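PDB 1W2L: cytochrome oxidase subunit II from Rhodothermus marinus, which carries, in this cytochrome c domain of a caa3 oxygen reductase subunit, a covalently bound heme c that probably passes electrons on toward the copper A centre. Local coordinates for residues S60-G65 against R86-L91. Numbering follows the deposited sequence.
Sequences SILQPG and REVAAL. With HEC (heme c), chain B.
In both Leu62 and Val88 the branch that makes the contact starts out beside the backbone N: CG of Leu62 (chi1 -66°) and CG2 of Val88 both lie anti to their own carbonyl carbons. From there chi2 of 173° carries CD1 of Leu62 out in extension and leaves CD2 as the branch turned to Val88, where it meets Val88 CG2 at 3.9 Å, the closest approach between 60-65 and 86-91. The two side chains pass at a slant, and CG2 also lies 4.1 Å from Leu62 CG, so one methyl rests against the forked end of the leucine.

Ile61, whose CB does point toward the other helix, makes a looser contact there: CD1 comes to 4.4 Å from CB of Leu91. That same CD1 is 3.8 Å from the heme methyl CMB, and Ile61 CG1 keeps the same company. Leu91 in turn sends CD1 to 4.0 Å from heme CBB, the methyl of a side arm on the porphyrin, and the Leu91 side chain also lies close to Cys18, one of the two cysteines bonded to the heme. Tyr56, one helix turn before Ser60, accepts a hydrogen bond from Ser60 OG through its backbone O, while Ser60 CB sits 3.7 Å from heme C3A. Leu83 touches Ile61, Val88 and Leu91, and Leu12 of helix 5-15 covers Leu91 as well.

This is how the C-terminal helix 85-96 and helix 54-62 of the cytochrome c fold meet beside the heme. With no hydrogen bond between the segments, the joint is purely apolar, and Ile61 and Leu91 carry it on to the heme.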
loop_
_atom_site.group_PDB
_atom_site.type_symbol
_atom_site.label_atom_id
_atom_site.label_comp_id
_atom_site.label_asym_id
_atom_site.label_seq_id
_atom_site.Cartn_x
_atom_site.Cartn_y
_atom_site.Cartn_z
ATOM N N SER A 60 -3.441 2.203 -5.676
ATOM C CA SER A 60 -2.134 2.602 -5.220
ATOM C C SER A 60 -1.052 1.601 -5.660
ATOM O O SER A 60 0.073 2.035 -5.994
ATOM C CB SER A 60 -2.113 2.734 -3.696
ATOM O OG SER A 60 -2.896 3.804 -3.249
ATOM N N ILE A 61 -1.386 0.342 -5.687
ATOM C CA ILE A 61 -0.443 -0.717 -6.037
ATOM C C ILE A 61 -0.344 -0.883 -7.544
ATOM O O ILE A 61 0.762 -0.983 -8.100
ATOM C CB ILE A 61 -0.876 -2.039 -5.338
ATOM C CG1 ILE A 61 -0.785 -1.904 -3.821
ATOM C CG2 ILE A 61 -0.039 -3.203 -5.840
ATOM C CD1 ILE A 61 -1.469 -3.018 -3.057
ATOM N N LEU A 62 -1.467 -0.934 -8.237
ATOM C CA LEU A 62 -1.566 -1.206 -9.660
ATOM C C LEU A 62 -1.467 -0.022 -10.566
ATOM O O LEU A 62 -1.105 -0.194 -11.744
ATOM C CB LEU A 62 -2.865 -1.919 -10.041
ATOM C CG LEU A 62 -2.993 -3.333 -9.488
ATOM C CD1 LEU A 62 -4.369 -3.875 -9.786
ATOM C CD2 LEU A 62 -1.934 -4.243 -10.112
ATOM N N GLN A 63 -1.703 1.151 -10.025
ATOM C CA GLN A 63 -1.544 2.401 -10.750
ATOM C C GLN A 63 -0.646 3.306 -9.929
ATOM O O GLN A 63 -1.052 4.410 -9.620
ATOM C CB GLN A 63 -2.901 3.048 -11.090
ATOM C CG GLN A 63 -3.894 2.188 -11.863
ATOM C CD GLN A 63 -5.256 2.910 -11.855
ATOM O OE1 GLN A 63 -6.213 2.439 -11.253
ATOM N NE2 GLN A 63 -5.277 4.052 -12.507
ATOM N N PRO A 64 0.611 2.870 -9.683
ATOM C CA PRO A 64 1.537 3.653 -8.874
ATOM C C PRO A 64 1.754 5.008 -9.540
ATOM O O PRO A 64 1.832 5.093 -10.766
ATOM C CB PRO A 64 2.765 2.751 -8.952
ATOM C CG PRO A 64 2.725 2.154 -10.320
ATOM C CD PRO A 64 1.273 1.688 -10.275
ATOM N N GLY A 65 1.828 6.025 -8.697
ATOM C CA GLY A 65 2.117 7.360 -9.159
ATOM C C GLY A 65 0.835 8.056 -9.582
ATOM O O GLY A 65 0.923 9.263 -9.764
ATOM N N ARG A 86 -4.477 -12.441 -7.490
ATOM C CA ARG A 86 -4.309 -13.117 -6.179
ATOM C C ARG A 86 -3.302 -12.350 -5.347
ATOM O O ARG A 86 -3.497 -12.154 -4.166
ATOM C CB ARG A 86 -3.884 -14.581 -6.371
ATOM C CG ARG A 86 -3.402 -15.401 -5.208
ATOM C CD ARG A 86 -3.161 -16.874 -5.583
ATOM N NE ARG A 86 -2.738 -17.637 -4.415
ATOM C CZ ARG A 86 -2.196 -18.349 -3.485
ATOM N NH1 ARG A 86 -1.013 -18.990 -3.675
ATOM N NH2 ARG A 86 -2.714 -18.553 -2.248
ATOM N N GLU A 87 -2.196 -11.929 -5.967
ATOM C CA GLU A 87 -1.149 -11.218 -5.226
ATOM C C GLU A 87 -1.669 -9.893 -4.719
ATOM O O GLU A 87 -1.361 -9.527 -3.599
ATOM C CB GLU A 87 0.049 -10.994 -6.152
ATOM C CG GLU A 87 0.811 -12.300 -6.419
ATOM C CD GLU A 87 1.915 -12.141 -7.456
ATOM O OE1 GLU A 87 1.720 -11.347 -8.414
ATOM O OE2 GLU A 87 2.977 -12.805 -7.367
ATOM N N VAL A 88 -2.433 -9.149 -5.523
ATOM C CA VAL A 88 -2.974 -7.871 -5.039
ATOM C C VAL A 88 -3.918 -8.132 -3.871
ATOM O O VAL A 88 -3.883 -7.427 -2.861
ATOM C CB VAL A 88 -3.676 -7.089 -6.170
ATOM C CG1 VAL A 88 -4.388 -5.861 -5.642
ATOM C CG2 VAL A 88 -2.623 -6.713 -7.221
ATOM N N ALA A 89 -4.802 -9.117 -4.034
ATOM C CA ALA A 89 -5.746 -9.419 -2.982
ATOM C C ALA A 89 -5.016 -9.781 -1.680
ATOM O O ALA A 89 -5.442 -9.382 -0.575
ATOM C CB ALA A 89 -6.675 -10.548 -3.384
ATOM N N ALA A 90 -3.943 -10.543 -1.793
ATOM C CA ALA A 90 -3.156 -10.968 -0.642
ATOM C C ALA A 90 -2.481 -9.804 0.044
ATOM O O ALA A 90 -2.544 -9.668 1.257
ATOM C CB ALA A 90 -2.095 -11.990 -1.080
ATOM N N LEU A 91 -1.864 -8.934 -0.728
ATOM C CA LEU A 91 -1.239 -7.750 -0.151
ATOM C C LEU A 91 -2.266 -6.916 0.581
ATOM O O LEU A 91 -2.013 -6.375 1.639
ATOM C CB LEU A 91 -0.531 -6.912 -1.224
ATOM C CG LEU A 91 0.813 -7.484 -1.686
ATOM C CD1 LEU A 91 1.190 -6.918 -3.030
ATOM C CD2 LEU A 91 1.930 -7.255 -0.697
HETATM FE FE HEC B . 4.282 1.972 -1.699
HETATM C CHA HEC B . 2.300 4.704 -1.182
HETATM C CHB HEC B . 1.576 -0.059 -1.293
HETATM C CHC HEC B . 6.248 -0.725 -2.306
HETATM C CHD HEC B . 7.040 3.992 -1.728
HETATM N NA HEC B . 2.316 2.278 -1.333
HETATM C C1A HEC B . 1.685 3.497 -1.179
HETATM C C2A HEC B . 0.326 3.228 -0.784
HETATM C C3A HEC B . 0.112 1.908 -0.866
HETATM C C4A HEC B . 1.375 1.272 -1.207
HETATM C CMA HEC B . -1.151 1.120 -0.515
HETATM C CAA HEC B . -0.627 4.319 -0.281
HETATM C CBA HEC B . -0.268 4.529 1.189
HETATM C CGA HEC B . -1.067 5.623 1.974
HETATM O O1A HEC B . -0.571 5.890 3.042
HETATM O O2A HEC B . -2.067 6.147 1.415
HETATM N NB HEC B . 3.967 -0.019 -1.772
HETATM C C1B HEC B . 2.816 -0.623 -1.541
HETATM C C2B HEC B . 2.972 -2.093 -1.639
HETATM C C3B HEC B . 4.285 -2.264 -1.998
HETATM C C4B HEC B . 4.925 -0.990 -2.046
HETATM C CMB HEC B . 1.926 -3.093 -1.365
HETATM C CAB HEC B . 5.013 -3.556 -2.285
HETATM C CBB HEC B . 4.274 -4.343 -3.395
HETATM N NC HEC B . 6.225 1.677 -2.012
HETATM C C1C HEC B . 6.843 0.447 -2.230
HETATM C C2C HEC B . 8.299 0.704 -2.358
HETATM C C3C HEC B . 8.503 2.008 -2.203
HETATM C C4C HEC B . 7.230 2.641 -2.004
HETATM C CMC HEC B . 9.302 -0.428 -2.587
HETATM C CAC HEC B . 9.834 2.757 -2.060
HETATM C CBC HEC B . 10.812 2.679 -3.209
HETATM N ND HEC B . 4.587 3.960 -1.537
HETATM C C1D HEC B . 5.798 4.584 -1.536
HETATM C C2D HEC B . 5.636 5.999 -1.292
HETATM C C3D HEC B . 4.319 6.166 -1.171
HETATM C C4D HEC B . 3.645 4.930 -1.319
HETATM C CMD HEC B . 6.739 6.965 -1.193
HETATM C CAD HEC B . 3.581 7.532 -0.886
HETATM C CBD HEC B . 3.392 8.350 -2.161
HETATM C CGD HEC B . 2.265 7.816 -2.979
HETATM O O1D HEC B . 2.485 7.266 -4.096
HETATM O O2D HEC B . 1.092 7.890 -2.504
#